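Local structure of beta-lactamase (Francisella tularensis subsp. tularensis, 3P09) at residues D25-K29 against A277-I281; K38-Y42 against Y54-F60; Y42-T46 against Q251-L255; I185-F190 against V242-W246. The protein probably hydrolyses beta-lactam antibiotics to substituted beta-amino acids, as a member of the class A beta-lactamase family linked to antibiotic resistance. All coordinates share one frame. Residue numbers count along the deposited sequence, not the author numbering.

How the interactions relate
All four contacts are built on or against the five-stranded antiparallel sheet. Interactions 2 and 3 share strand 38-44 and meet at Y42: the first ties it to strand 53-54 at the sheet's edge, the second to strand 253-260, and both rest on backbone hydrogen bonds. Interactions 1 and 4 are apolar instead. Interaction 1 pairs the two terminal helices, and I281 there reaches I41 of interaction 2 and L255 of interaction 3; interaction 4 packs helix 178-190 on the sheet. Interactions 1, 2 and 4 are buried, 3 only partly. Interactions 3 and 4 touch through neighbouring strands, while interaction 3 runs out to exposed residues at N45, T46 and Q251, where polar side chains and water take over.

Interaction 1 of 4, residues D25-K29 against A277-I281; sequences DDSFK and AAKLI
F28, L280 and S27 carry most of this contact between two antiparallel helices, D25-K29 near the N-terminus and A277-I281 near the C-terminus. Both segments are regular alpha-helix, with K29 N bonded to D25 O at 3.0 Å and I281 N to A277 O at 3.1 Å. Their axes come within 10.6 Å, with N-to-C directions 167° apart, and the register sets S27 against L280 (CA-CA 7.8 Å) and F28 against A277 (CA-CA 6.8 Å). The F28 side chain leaves its helix sideways in the m rotamer, chi2 near -41°, which carries the ring into the gap. Its CE1 lies 3.9 Å from L280 CD1 and 4.1 Å from A277 O, and its CZ sits 3.9 Å from I281 CG1; the carbonyl and the isoleucine meet the ring edge. L280, chi1 m and chi2 t, points toward the partner helix, so that its CD1 also packs 3.7 Å from S27 CB. Pairing of the terminal helices on one face of the sheet is characteristic of the class A beta-lactamase fold. Beneath them, A277 rests on I39 of strand 38-44, I281 on I41 and on L255 of strand 253-260, and F28 meets the ring of Y54 on strand 53-54.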
loop_
_atom_site.group_PDB
_atom_site.type_symbol
_atom_site.label_atom_id
_atom_site.label_comp_id
_atom_site.label_asym_id
_atom_site.label_seq_id
_atom_site.Cartn_x
_atom_site.Cartn_y
_atom_site.Cartn_z
ATOM N N ASP A 25 -8.626 5.314 21.373
ATOM C CA ASP A 25 -7.968 6.605 21.199
ATOM C C ASP A 25 -6.821 6.796 22.199
ATOM O O ASP A 25 -5.722 7.219 21.832
ATOM C CB ASP A 25 -9.003 7.728 21.351
ATOM C CG ASP A 25 -8.395 9.126 21.236
ATOM O OD1 ASP A 25 -7.362 9.396 21.890
ATOM O OD2 ASP A 25 -8.962 9.964 20.497
ATOM N N ASP A 26 -7.089 6.493 23.466
ATOM C CA ASP A 26 -6.084 6.626 24.518
ATOM C C ASP A 26 -4.894 5.718 24.243
ATOM O O ASP A 26 -3.746 6.082 24.503
ATOM C CB ASP A 26 -6.678 6.256 25.875
ATOM C CG ASP A 26 -7.766 7.210 26.321
ATOM O OD1 ASP A 26 -7.606 8.437 26.128
ATOM O OD2 ASP A 26 -8.780 6.726 26.869
ATOM N N SER A 27 -5.179 4.524 23.732
ATOM C CA SER A 27 -4.131 3.552 23.460
ATOM C C SER A 27 -3.247 3.961 22.280
ATOM O O SER A 27 -2.032 3.774 22.309
ATOM C CB SER A 27 -4.731 2.162 23.245
ATOM O OG SER A 27 -5.114 1.604 24.489
ATOM N N PHE A 28 -3.848 4.528 21.243
ATOM C CA PHE A 28 -3.056 5.005 20.115
ATOM C C PHE A 28 -2.196 6.194 20.538
ATOM O O PHE A 28 -1.036 6.298 20.150
ATOM C CB PHE A 28 -3.966 5.359 18.939
ATOM C CG PHE A 28 -4.709 4.171 18.383
ATOM C CD1 PHE A 28 -4.069 2.950 18.236
ATOM C CD2 PHE A 28 -6.046 4.265 18.034
ATOM C CE1 PHE A 28 -4.747 1.848 17.737
ATOM C CE2 PHE A 28 -6.736 3.162 17.529
ATOM C CZ PHE A 28 -6.085 1.955 17.380
ATOM N N LYS A 29 -2.765 7.088 21.343
ATOM C CA LYS A 29 -2.011 8.211 21.895
ATOM C C LYS A 29 -0.815 7.759 22.737
ATOM O O LYS A 29 0.243 8.387 22.718
ATOM C CB LYS A 29 -2.923 9.115 22.739
ATOM C CG LYS A 29 -2.214 10.318 23.346
ATOM C CD LYS A 29 -1.730 11.287 22.278
ATOM C CE LYS A 29 -1.046 12.489 22.916
ATOM N NZ LYS A 29 -0.755 13.575 21.941
ATOM N N ALA A 277 -0.001 -1.293 17.360
ATOM C CA ALA A 277 -1.267 -0.735 16.908
ATOM C C ALA A 277 -2.154 -1.833 16.343
ATOM O O ALA A 277 -3.349 -1.885 16.639
ATOM C CB ALA A 277 -1.043 0.351 15.870
ATOM N N ALA A 278 -1.568 -2.716 15.537
ATOM C CA ALA A 278 -2.331 -3.811 14.929
ATOM C C ALA A 278 -2.878 -4.770 15.976
ATOM O O ALA A 278 -3.940 -5.360 15.797
ATOM C CB ALA A 278 -1.476 -4.566 13.904
ATOM N N LYS A 279 -2.143 -4.941 17.067
ATOM C CA LYS A 279 -2.570 -5.859 18.122
ATOM C C LYS A 279 -3.766 -5.275 18.872
ATOM O O LYS A 279 -4.709 -5.992 19.232
ATOM C CB LYS A 279 -1.416 -6.142 19.085
ATOM C CG LYS A 279 -1.769 -7.099 20.219
ATOM C CD LYS A 279 -2.413 -8.368 19.671
ATOM C CE LYS A 279 -2.146 -9.562 20.572
ATOM N NZ LYS A 279 -0.704 -9.942 20.533
ATOM N N LEU A 280 -3.717 -3.967 19.111
ATOM C CA LEU A 280 -4.826 -3.275 19.745
ATOM C C LEU A 280 -6.060 -3.479 18.895
ATOM O O LEU A 280 -7.146 -3.749 19.396
ATOM C CB LEU A 280 -4.526 -1.783 19.868
ATOM C CG LEU A 280 -3.472 -1.425 20.916
ATOM C CD1 LEU A 280 -3.033 0.024 20.791
ATOM C CD2 LEU A 280 -4.019 -1.707 22.314
ATOM N N ILE A 281 -5.883 -3.358 17.594
ATOM C CA ILE A 281 -7.011 -3.437 16.686
ATOM C C ILE A 281 -7.565 -4.856 16.637
ATOM O O ILE A 281 -8.782 -5.067 16.690
ATOM C CB ILE A 281 -6.616 -2.933 15.302
ATOM C CG1 ILE A 281 -6.374 -1.416 15.386
ATOM C CG2 ILE A 281 -7.709 -3.243 14.301
ATOM C CD1 ILE A 281 -5.516 -0.851 14.287
#

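Interaction 2 of 4, residues K38-Y42 against Y54-F60; sequences KIGIY and YNESYHF. With SO4 (sulfate ion), chain D; SO4 (sulfate ion), chain G.
This is an edge pairing at the outer strand of the class A beta-lactamase central sheet: strand K38-Y42 holds the short strand ending at Y54, and the chain then turns back to F60. I41 and Y54 form an antiparallel hydrogen-bonded pair, CA-CA 5.0 Å, with I41 N to Y54 O at 2.9 Å and Y54 N to I41 O at 3.0 Å. Left-handed N55 (phi/psi 50/38, chi1 m) ends the strand and starts a type I turn to Y58, closed by Y58 N to N55 O at 3.1 Å; N55 ND2 bonds to I39 O at 3.0 Å. One water accepts from N55 ND2 and K38 NZ, each at 2.8 Å; K38 NZ bonds weakly to O1 (3.2 Å) and O3 (3.4 Å) of the chain G sulfate. A G40 side chain would hit the F60 ring (CZ to G40 N 3.4 Å). K38 CG covers a face of the Y58 ring. Y54 OH bonds to E32 of helix 24-35, strand 253-260 flanks K38-Y42, and F60 pairs with T176.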
loop_
_atom_site.group_PDB
_atom_site.type_symbol
_atom_site.label_atom_id
_atom_site.label_comp_id
_atom_site.label_asym_id
_atom_site.label_seq_id
_atom_site.Cartn_x
_atom_site.Cartn_y
_atom_site.Cartn_z
ATOM N N LYS A 38 3.566 10.466 14.734
ATOM C CA LYS A 38 2.121 10.356 14.585
ATOM C C LYS A 38 1.762 9.006 13.991
ATOM O O LYS A 38 2.423 8.531 13.063
ATOM C CB LYS A 38 1.605 11.469 13.671
ATOM C CG LYS A 38 1.703 12.860 14.283
ATOM C CD LYS A 38 0.390 13.272 14.923
ATOM C CE LYS A 38 0.579 14.486 15.811
ATOM N NZ LYS A 38 -0.599 14.700 16.697
ATOM N N ILE A 39 0.719 8.384 14.528
ATOM C CA ILE A 39 0.217 7.154 13.943
ATOM C C ILE A 39 -1.188 7.410 13.397
ATOM O O ILE A 39 -1.973 8.139 14.000
ATOM C CB ILE A 39 0.199 6.013 14.964
ATOM C CG1 ILE A 39 -0.062 4.678 14.260
ATOM C CG2 ILE A 39 -0.855 6.276 16.028
ATOM C CD1 ILE A 39 1.004 3.655 14.471
ATOM N N GLY A 40 -1.487 6.838 12.236
ATOM C CA GLY A 40 -2.773 7.054 11.596
ATOM C C GLY A 40 -3.394 5.705 11.307
ATOM O O GLY A 40 -2.719 4.803 10.813
ATOM N N ILE A 41 -4.679 5.573 11.618
ATOM C CA ILE A 41 -5.372 4.294 11.592
ATOM C C ILE A 41 -6.746 4.461 10.937
ATOM O O ILE A 41 -7.479 5.402 11.247
ATOM C CB ILE A 41 -5.644 3.779 13.040
ATOM C CG1 ILE A 41 -4.355 3.664 13.868
ATOM C CG2 ILE A 41 -6.424 2.468 13.016
ATOM C CD1 ILE A 41 -3.286 2.843 13.247
ATOM N N TYR A 42 -7.103 3.558 10.036
ATOM C CA TYR A 42 -8.475 3.525 9.560
ATOM C C TYR A 42 -8.882 2.101 9.255
ATOM O O TYR A 42 -8.104 1.341 8.675
ATOM C CB TYR A 42 -8.651 4.398 8.319
ATOM C CG TYR A 42 -10.107 4.751 8.036
ATOM C CD1 TYR A 42 -10.806 4.129 7.017
ATOM C CD2 TYR A 42 -10.772 5.709 8.798
ATOM C CE1 TYR A 42 -12.120 4.450 6.756
ATOM C CE2 TYR A 42 -12.089 6.033 8.544
ATOM C CZ TYR A 42 -12.757 5.395 7.524
ATOM O OH TYR A 42 -14.067 5.700 7.255
ATOM N N TYR A 54 -8.121 6.850 13.801
ATOM C CA TYR A 54 -7.323 7.735 14.638
ATOM C C TYR A 54 -6.381 8.511 13.741
ATOM O O TYR A 54 -5.658 7.908 12.945
ATOM C CB TYR A 54 -6.538 6.907 15.645
ATOM C CG TYR A 54 -5.735 7.715 16.640
ATOM C CD1 TYR A 54 -4.392 7.999 16.411
ATOM C CD2 TYR A 54 -6.315 8.183 17.809
ATOM C CE1 TYR A 54 -3.650 8.731 17.315
ATOM C CE2 TYR A 54 -5.569 8.917 18.732
ATOM C CZ TYR A 54 -4.240 9.185 18.473
ATOM O OH TYR A 54 -3.480 9.907 19.365
ATOM N N ASN A 55 -6.402 9.841 13.851
ATOM C CA ASN A 55 -5.675 10.693 12.918
ATOM C C ASN A 55 -5.980 10.315 11.478
ATOM O O ASN A 55 -5.086 10.331 10.636
ATOM C CB ASN A 55 -4.157 10.571 13.140
ATOM C CG ASN A 55 -3.663 11.412 14.298
ATOM O OD1 ASN A 55 -4.223 12.473 14.594
ATOM N ND2 ASN A 55 -2.600 10.949 14.956
ATOM N N GLU A 56 -7.229 9.959 11.185
ATOM C CA GLU A 56 -7.524 9.351 9.892
ATOM C C GLU A 56 -7.457 10.346 8.732
ATOM O O GLU A 56 -7.474 9.944 7.570
ATOM C CB GLU A 56 -8.884 8.644 9.907
ATOM C CG GLU A 56 -10.085 9.567 9.912
ATOM C CD GLU A 56 -10.446 10.073 11.298
ATOM O OE1 GLU A 56 -9.671 9.839 12.248
ATOM O OE2 GLU A 56 -11.517 10.699 11.441
ATOM N N SER A 57 -7.375 11.638 9.048
ATOM C CA SER A 57 -7.279 12.678 8.024
ATOM C C SER A 57 -5.946 13.409 8.057
ATOM O O SER A 57 -5.783 14.436 7.415
ATOM C CB SER A 57 -8.411 13.693 8.190
ATOM O OG SER A 57 -9.639 13.158 7.745
ATOM N N TYR A 58 -5.006 12.895 8.837
ATOM C CA TYR A 58 -3.644 13.416 8.850
ATOM C C TYR A 58 -2.918 12.878 7.609
ATOM O O TYR A 58 -3.160 11.742 7.197
ATOM C CB TYR A 58 -2.926 12.932 10.102
ATOM C CG TYR A 58 -1.624 13.646 10.408
ATOM C CD1 TYR A 58 -0.404 13.133 9.971
ATOM C CD2 TYR A 58 -1.615 14.825 11.155
ATOM C CE1 TYR A 58 0.786 13.778 10.272
ATOM C CE2 TYR A 58 -0.433 15.479 11.451
ATOM C CZ TYR A 58 0.761 14.952 11.007
ATOM O OH TYR A 58 1.940 15.595 11.302
ATOM N N HIS A 59 -2.039 13.685 7.020
ATOM C CA HIS A 59 -1.315 13.259 5.820
ATOM C C HIS A 59 0.060 12.686 6.171
ATOM O O HIS A 59 0.832 13.296 6.918
ATOM C CB HIS A 59 -1.165 14.420 4.823
ATOM C CG HIS A 59 -2.439 14.799 4.131
ATOM N ND1 HIS A 59 -2.668 14.533 2.799
ATOM C CD2 HIS A 59 -3.541 15.444 4.580
ATOM C CE1 HIS A 59 -3.860 14.988 2.459
ATOM N NE2 HIS A 59 -4.413 15.544 3.523
ATOM N N PHE A 60 0.341 11.509 5.610
ATOM C CA PHE A 60 1.547 10.738 5.853
ATOM C C PHE A 60 2.241 10.450 4.515
ATOM O O PHE A 60 1.587 10.227 3.506
ATOM C CB PHE A 60 1.175 9.363 6.441
ATOM C CG PHE A 60 0.585 9.414 7.835
ATOM C CD1 PHE A 60 -0.754 9.732 8.028
ATOM C CD2 PHE A 60 1.372 9.113 8.941
ATOM C CE1 PHE A 60 -1.302 9.764 9.299
ATOM C CE2 PHE A 60 0.838 9.146 10.227
ATOM C CZ PHE A 60 -0.501 9.474 10.411
HETATM S S SO4 D . -15.842 7.812 9.368
HETATM O O1 SO4 D . -15.893 6.619 10.210
HETATM O O2 SO4 D . -15.775 9.004 10.210
HETATM O O3 SO4 D . -14.663 7.773 8.511
HETATM O O4 SO4 D . -17.042 7.873 8.538
HETATM S S SO4 G . -2.398 17.275 18.919
HETATM O O1 SO4 G . -1.710 16.066 19.374
HETATM O O2 SO4 G . -2.248 18.332 19.917
HETATM O O3 SO4 G . -1.814 17.719 17.655
HETATM O O4 SO4 G . -3.820 16.990 18.735
HETATM O O HOH W 1 -2.053 12.436 17.320
#

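Interaction 3 of 4, residues Y42-T46 against Q251-L255; sequences YTLNT and QPIAL. With SO4 (sulfate ion), chain D.
Two backbone hydrogen bonds close the pairing of strand 42-44 with strand 253-255: L44 N to A254 O at 2.9 Å and A254 N to L44 O at 3.0 Å. They make L44-A254 an antiparallel hydrogen-bonded pair, CA-CA 5.0 Å; T43-L255 beside it is non-hydrogen-bonded, CA-CA 4.5 Å. T43 CA adds a CA-H...O contact to A254 O at 3.2 Å. L44 CB and A254 CB lie 4.2 Å apart on one face of the sheet, T43 CG2 and L255 CD1 3.6 Å apart on the other. T43, chi1 p, satisfies OG1 through I52 N. Y42 OH makes a very short 2.5 Å hydrogen bond to O3 of the chain D sulfate, an ion probably from the crystallisation liquor. Past the strands, T46 OG1 donates to Q251 OE1 at 2.8 Å, and a water accepts weakly from N45 ND2 and donates to Q251 O, each at 2.8 Å. N45 and T46 are poorly ordered. P252 O is buried without a partner. Such pairing of N- and C-terminal strands is characteristic of the class A beta-lactamase sheet. Strand 239-246 flanks 253-260 on its far side, helix 178-190 packs on L44 and A254, and helix 271-289 on I253 and L255.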
loop_
_atom_site.group_PDB
_atom_site.type_symbol
_atom_site.label_atom_id
_atom_site.label_comp_id
_atom_site.label_asym_id
_atom_site.label_seq_id
_atom_site.Cartn_x
_atom_site.Cartn_y
_atom_site.Cartn_z
ATOM N N TYR A 42 -7.103 3.558 10.036
ATOM C CA TYR A 42 -8.475 3.525 9.560
ATOM C C TYR A 42 -8.882 2.101 9.255
ATOM O O TYR A 42 -8.104 1.341 8.675
ATOM C CB TYR A 42 -8.651 4.398 8.319
ATOM C CG TYR A 42 -10.107 4.751 8.036
ATOM C CD1 TYR A 42 -10.806 4.129 7.017
ATOM C CD2 TYR A 42 -10.772 5.709 8.798
ATOM C CE1 TYR A 42 -12.120 4.450 6.756
ATOM C CE2 TYR A 42 -12.089 6.033 8.544
ATOM C CZ TYR A 42 -12.757 5.395 7.524
ATOM O OH TYR A 42 -14.067 5.700 7.255
ATOM N N THR A 43 -10.094 1.728 9.653
ATOM C CA THR A 43 -10.627 0.421 9.270
ATOM C C THR A 43 -11.908 0.610 8.485
ATOM O O THR A 43 -12.644 1.576 8.705
ATOM C CB THR A 43 -10.983 -0.428 10.473
ATOM O OG1 THR A 43 -12.073 0.196 11.167
ATOM C CG2 THR A 43 -9.804 -0.560 11.393
ATOM N N LEU A 44 -12.193 -0.315 7.578
ATOM C CA LEU A 44 -13.386 -0.200 6.764
ATOM C C LEU A 44 -14.090 -1.539 6.741
ATOM O O LEU A 44 -13.496 -2.542 6.351
ATOM C CB LEU A 44 -13.020 0.207 5.344
ATOM C CG LEU A 44 -13.635 1.480 4.788
ATOM C CD1 LEU A 44 -13.530 1.436 3.286
ATOM C CD2 LEU A 44 -15.074 1.603 5.213
ATOM N N ASN A 45 -15.351 -1.542 7.162
ATOM C CA ASN A 45 -16.190 -2.735 7.152
ATOM C C ASN A 45 -17.109 -2.795 5.937
ATOM O O ASN A 45 -17.279 -1.814 5.212
ATOM C CB ASN A 45 -17.026 -2.815 8.434
ATOM C CG ASN A 45 -16.423 -3.747 9.466
ATOM O OD1 ASN A 45 -15.671 -3.323 10.347
ATOM N ND2 ASN A 45 -16.752 -5.029 9.362
ATOM N N THR A 46 -17.720 -3.952 5.735
ATOM C CA THR A 46 -18.525 -4.187 4.546
ATOM C C THR A 46 -19.883 -3.480 4.598
ATOM O O THR A 46 -20.748 -3.828 5.398
ATOM C CB THR A 46 -18.710 -5.696 4.307
ATOM O OG1 THR A 46 -19.304 -6.292 5.467
ATOM C CG2 THR A 46 -17.348 -6.362 4.033
ATOM N N GLN A 251 -16.926 -11.087 7.434
ATOM C CA GLN A 251 -16.686 -10.496 6.128
ATOM C C GLN A 251 -15.360 -9.761 6.150
ATOM O O GLN A 251 -14.876 -9.401 7.213
ATOM C CB GLN A 251 -17.825 -9.570 5.740
ATOM C CG GLN A 251 -19.085 -10.337 5.361
ATOM C CD GLN A 251 -20.180 -9.429 4.868
ATOM O OE1 GLN A 251 -19.952 -8.583 4.007
ATOM N NE2 GLN A 251 -21.381 -9.592 5.419
ATOM N N PRO A 252 -14.758 -9.555 4.972
ATOM C CA PRO A 252 -13.441 -8.913 4.995
ATOM C C PRO A 252 -13.480 -7.459 5.446
ATOM O O PRO A 252 -14.499 -6.773 5.322
ATOM C CB PRO A 252 -12.963 -9.026 3.541
ATOM C CG PRO A 252 -14.193 -9.259 2.734
ATOM C CD PRO A 252 -15.147 -10.001 3.620
ATOM N N ILE A 253 -12.354 -7.000 5.988
ATOM C CA ILE A 253 -12.214 -5.606 6.384
ATOM C C ILE A 253 -10.936 -5.052 5.781
ATOM O O ILE A 253 -10.070 -5.808 5.336
ATOM C CB ILE A 253 -12.185 -5.448 7.917
ATOM C CG1 ILE A 253 -11.099 -6.333 8.533
ATOM C CG2 ILE A 253 -13.521 -5.865 8.514
ATOM C CD1 ILE A 253 -10.562 -5.792 9.814
ATOM N N ALA A 254 -10.825 -3.734 5.716
ATOM C CA ALA A 254 -9.558 -3.140 5.287
ATOM C C ALA A 254 -8.983 -2.408 6.478
ATOM O O ALA A 254 -9.726 -1.893 7.319
ATOM C CB ALA A 254 -9.766 -2.197 4.125
ATOM N N LEU A 255 -7.662 -2.362 6.562
ATOM C CA LEU A 255 -7.025 -1.690 7.678
ATOM C C LEU A 255 -5.774 -1.004 7.173
ATOM O O LEU A 255 -4.908 -1.651 6.595
ATOM C CB LEU A 255 -6.661 -2.704 8.767
ATOM C CG LEU A 255 -5.718 -2.228 9.866
ATOM C CD1 LEU A 255 -6.312 -1.046 10.649
ATOM C CD2 LEU A 255 -5.390 -3.389 10.790
HETATM S S SO4 D . -15.842 7.812 9.368
HETATM O O1 SO4 D . -15.893 6.619 10.210
HETATM O O2 SO4 D . -15.775 9.004 10.210
HETATM O O3 SO4 D . -14.663 7.773 8.511
HETATM O O4 SO4 D . -17.042 7.873 8.538
HETATM O O HOH W 2 -16.018 -7.735 9.200
#

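Interaction 4 of 4, residues I185-F190 against V242-W246; sequences IYKLAF and VAIIW
Here a helix packs on the central antiparallel sheet of the class A beta-lactamase alpha/beta fold: I185-F190, the last turns of helix 178-190, lie against strand V242-W246. The segment axes approach to 9.1 Å and cross at -49°, with Y186 and I244 nearest by CA at 7.1 Å. Backbone hydrogen bonds are spent inside the helix and inside the sheet. In the helix, A189 N bonds to I185 O at 3.1 Å and F190 N to Y186 O at 2.8 Å; the extended strand bonds its sheet neighbours, V242 with K229 on one side and A243 with L255 on the other.

Across the interface the contact is apolar. I244 has the largest buried area and points toward the helix in the m,m rotamer. Its CD1 packs 3.6 Å from I185 CG2, and its CG1 4.3 Å from A189 CB. I185, chi1 and chi2 both t, also reaches V242, at the start of the segment, with CG2 3.8 Å from V242 CG1. A243 and I245 direct their CB atoms away from the helix, so V242 and I244, with the end of W246, supply the apolar surface.

The F190 ring finishes the contact at the C-terminal end of the helix. F190, chi1 m, presents its ring edge to both I244 and W246: CZ lies 3.8 Å from W246 CZ2 and 3.3 Å from I244 CG2.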
loop_
_atom_site.group_PDB
_atom_site.type_symbol
_atom_site.label_atom_id
_atom_site.label_comp_id
_atom_site.label_asym_id
_atom_site.label_seq_id
_atom_site.Cartn_x
_atom_site.Cartn_y
_atom_site.Cartn_z
ATOM N N ILE A 185 -7.990 0.648 -0.952
ATOM C CA ILE A 185 -7.683 -0.777 -1.055
ATOM C C ILE A 185 -8.973 -1.585 -0.953
ATOM O O ILE A 185 -9.128 -2.604 -1.619
ATOM C CB ILE A 185 -6.634 -1.230 -0.000
ATOM C CG1 ILE A 185 -5.957 -2.533 -0.449
ATOM C CG2 ILE A 185 -7.265 -1.392 1.374
ATOM C CD1 ILE A 185 -4.733 -2.909 0.398
ATOM N N TYR A 186 -9.912 -1.116 -0.141
ATOM C CA TYR A 186 -11.195 -1.817 0.007
ATOM C C TYR A 186 -11.979 -1.741 -1.295
ATOM O O TYR A 186 -12.555 -2.729 -1.754
ATOM C CB TYR A 186 -12.031 -1.183 1.121
ATOM C CG TYR A 186 -13.288 -1.965 1.434
ATOM C CD1 TYR A 186 -14.485 -1.694 0.781
ATOM C CD2 TYR A 186 -13.269 -2.994 2.369
ATOM C CE1 TYR A 186 -15.643 -2.423 1.066
ATOM C CE2 TYR A 186 -14.409 -3.729 2.653
ATOM C CZ TYR A 186 -15.592 -3.438 2.002
ATOM O OH TYR A 186 -16.718 -4.170 2.297
ATOM N N LYS A 187 -12.007 -0.550 -1.888
ATOM C CA LYS A 187 -12.775 -0.357 -3.111
ATOM C C LYS A 187 -12.205 -1.225 -4.227
ATOM O O LYS A 187 -12.952 -1.858 -4.993
ATOM C CB LYS A 187 -12.792 1.116 -3.507
ATOM C CG LYS A 187 -13.637 1.429 -4.729
ATOM C CD LYS A 187 -14.014 2.908 -4.738
ATOM C CE LYS A 187 -14.856 3.266 -5.953
ATOM N NZ LYS A 187 -16.106 2.454 -6.034
ATOM N N LEU A 188 -10.880 -1.292 -4.302
ATOM C CA LEU A 188 -10.248 -2.101 -5.350
ATOM C C LEU A 188 -10.528 -3.601 -5.184
ATOM O O LEU A 188 -10.763 -4.323 -6.158
ATOM C CB LEU A 188 -8.743 -1.831 -5.398
ATOM C CG LEU A 188 -8.334 -0.506 -6.066
ATOM C CD1 LEU A 188 -6.880 -0.213 -5.805
ATOM C CD2 LEU A 188 -8.619 -0.527 -7.578
ATOM N N ALA A 189 -10.511 -4.077 -3.949
ATOM C CA ALA A 189 -10.646 -5.510 -3.707
ATOM C C ALA A 189 -12.111 -5.959 -3.680
ATOM O O ALA A 189 -12.434 -7.091 -4.066
ATOM C CB ALA A 189 -9.937 -5.879 -2.395
ATOM N N PHE A 190 -12.999 -5.073 -3.234
ATOM C CA PHE A 190 -14.390 -5.464 -2.984
ATOM C C PHE A 190 -15.440 -4.585 -3.650
ATOM O O PHE A 190 -16.625 -4.932 -3.660
ATOM C CB PHE A 190 -14.647 -5.498 -1.480
ATOM C CG PHE A 190 -13.682 -6.360 -0.734
ATOM C CD1 PHE A 190 -13.646 -7.729 -0.957
ATOM C CD2 PHE A 190 -12.812 -5.811 0.176
ATOM C CE1 PHE A 190 -12.749 -8.528 -0.286
ATOM C CE2 PHE A 190 -11.909 -6.607 0.859
ATOM C CZ PHE A 190 -11.881 -7.975 0.620
ATOM N N VAL A 242 -0.815 -1.349 4.629
ATOM C CA VAL A 242 -2.249 -1.252 4.322
ATOM C C VAL A 242 -2.725 -2.618 3.859
ATOM O O VAL A 242 -2.133 -3.228 2.951
ATOM C CB VAL A 242 -2.550 -0.180 3.252
ATOM C CG1 VAL A 242 -4.058 -0.061 3.001
ATOM C CG2 VAL A 242 -1.968 1.164 3.668
ATOM N N ALA A 243 -3.796 -3.102 4.479
ATOM C CA ALA A 243 -4.114 -4.514 4.410
ATOM C C ALA A 243 -5.581 -4.776 4.160
ATOM O O ALA A 243 -6.435 -3.942 4.471
ATOM C CB ALA A 243 -3.695 -5.187 5.693
ATOM N N ILE A 244 -5.857 -5.938 3.573
ATOM C CA ILE A 244 -7.200 -6.497 3.622
ATOM C C ILE A 244 -7.118 -7.723 4.503
ATOM O O ILE A 244 -6.182 -8.516 4.391
ATOM C CB ILE A 244 -7.711 -6.946 2.256
ATOM C CG1 ILE A 244 -7.770 -5.776 1.275
ATOM C CG2 ILE A 244 -9.093 -7.565 2.424
ATOM C CD1 ILE A 244 -8.700 -4.702 1.681
ATOM N N ILE A 245 -8.102 -7.885 5.375
ATOM C CA ILE A 245 -8.080 -8.957 6.359
ATOM C C ILE A 245 -9.411 -9.675 6.314
ATOM O O ILE A 245 -10.452 -9.027 6.214
ATOM C CB ILE A 245 -7.891 -8.392 7.773
ATOM C CG1 ILE A 245 -6.597 -7.571 7.836
ATOM C CG2 ILE A 245 -7.909 -9.508 8.804
ATOM C CD1 ILE A 245 -6.407 -6.799 9.138
ATOM N N TRP A 246 -9.357 -11.005 6.356
ATOM C CA TRP A 246 -10.549 -11.845 6.417
ATOM C C TRP A 246 -10.573 -12.508 7.776
ATOM O O TRP A 246 -9.932 -13.542 7.971
ATOM C CB TRP A 246 -10.496 -12.941 5.351
ATOM C CG TRP A 246 -10.661 -12.459 3.935
ATOM C CD1 TRP A 246 -11.797 -12.510 3.178
ATOM C CD2 TRP A 246 -9.650 -11.872 3.101
ATOM N NE1 TRP A 246 -11.552 -11.978 1.930
ATOM C CE2 TRP A 246 -10.246 -11.581 1.862
ATOM C CE3 TRP A 246 -8.302 -11.553 3.291
ATOM C CZ2 TRP A 246 -9.537 -11.000 0.814
ATOM C CZ3 TRP A 246 -7.605 -10.971 2.253
ATOM C CH2 TRP A 246 -8.223 -10.702 1.030
#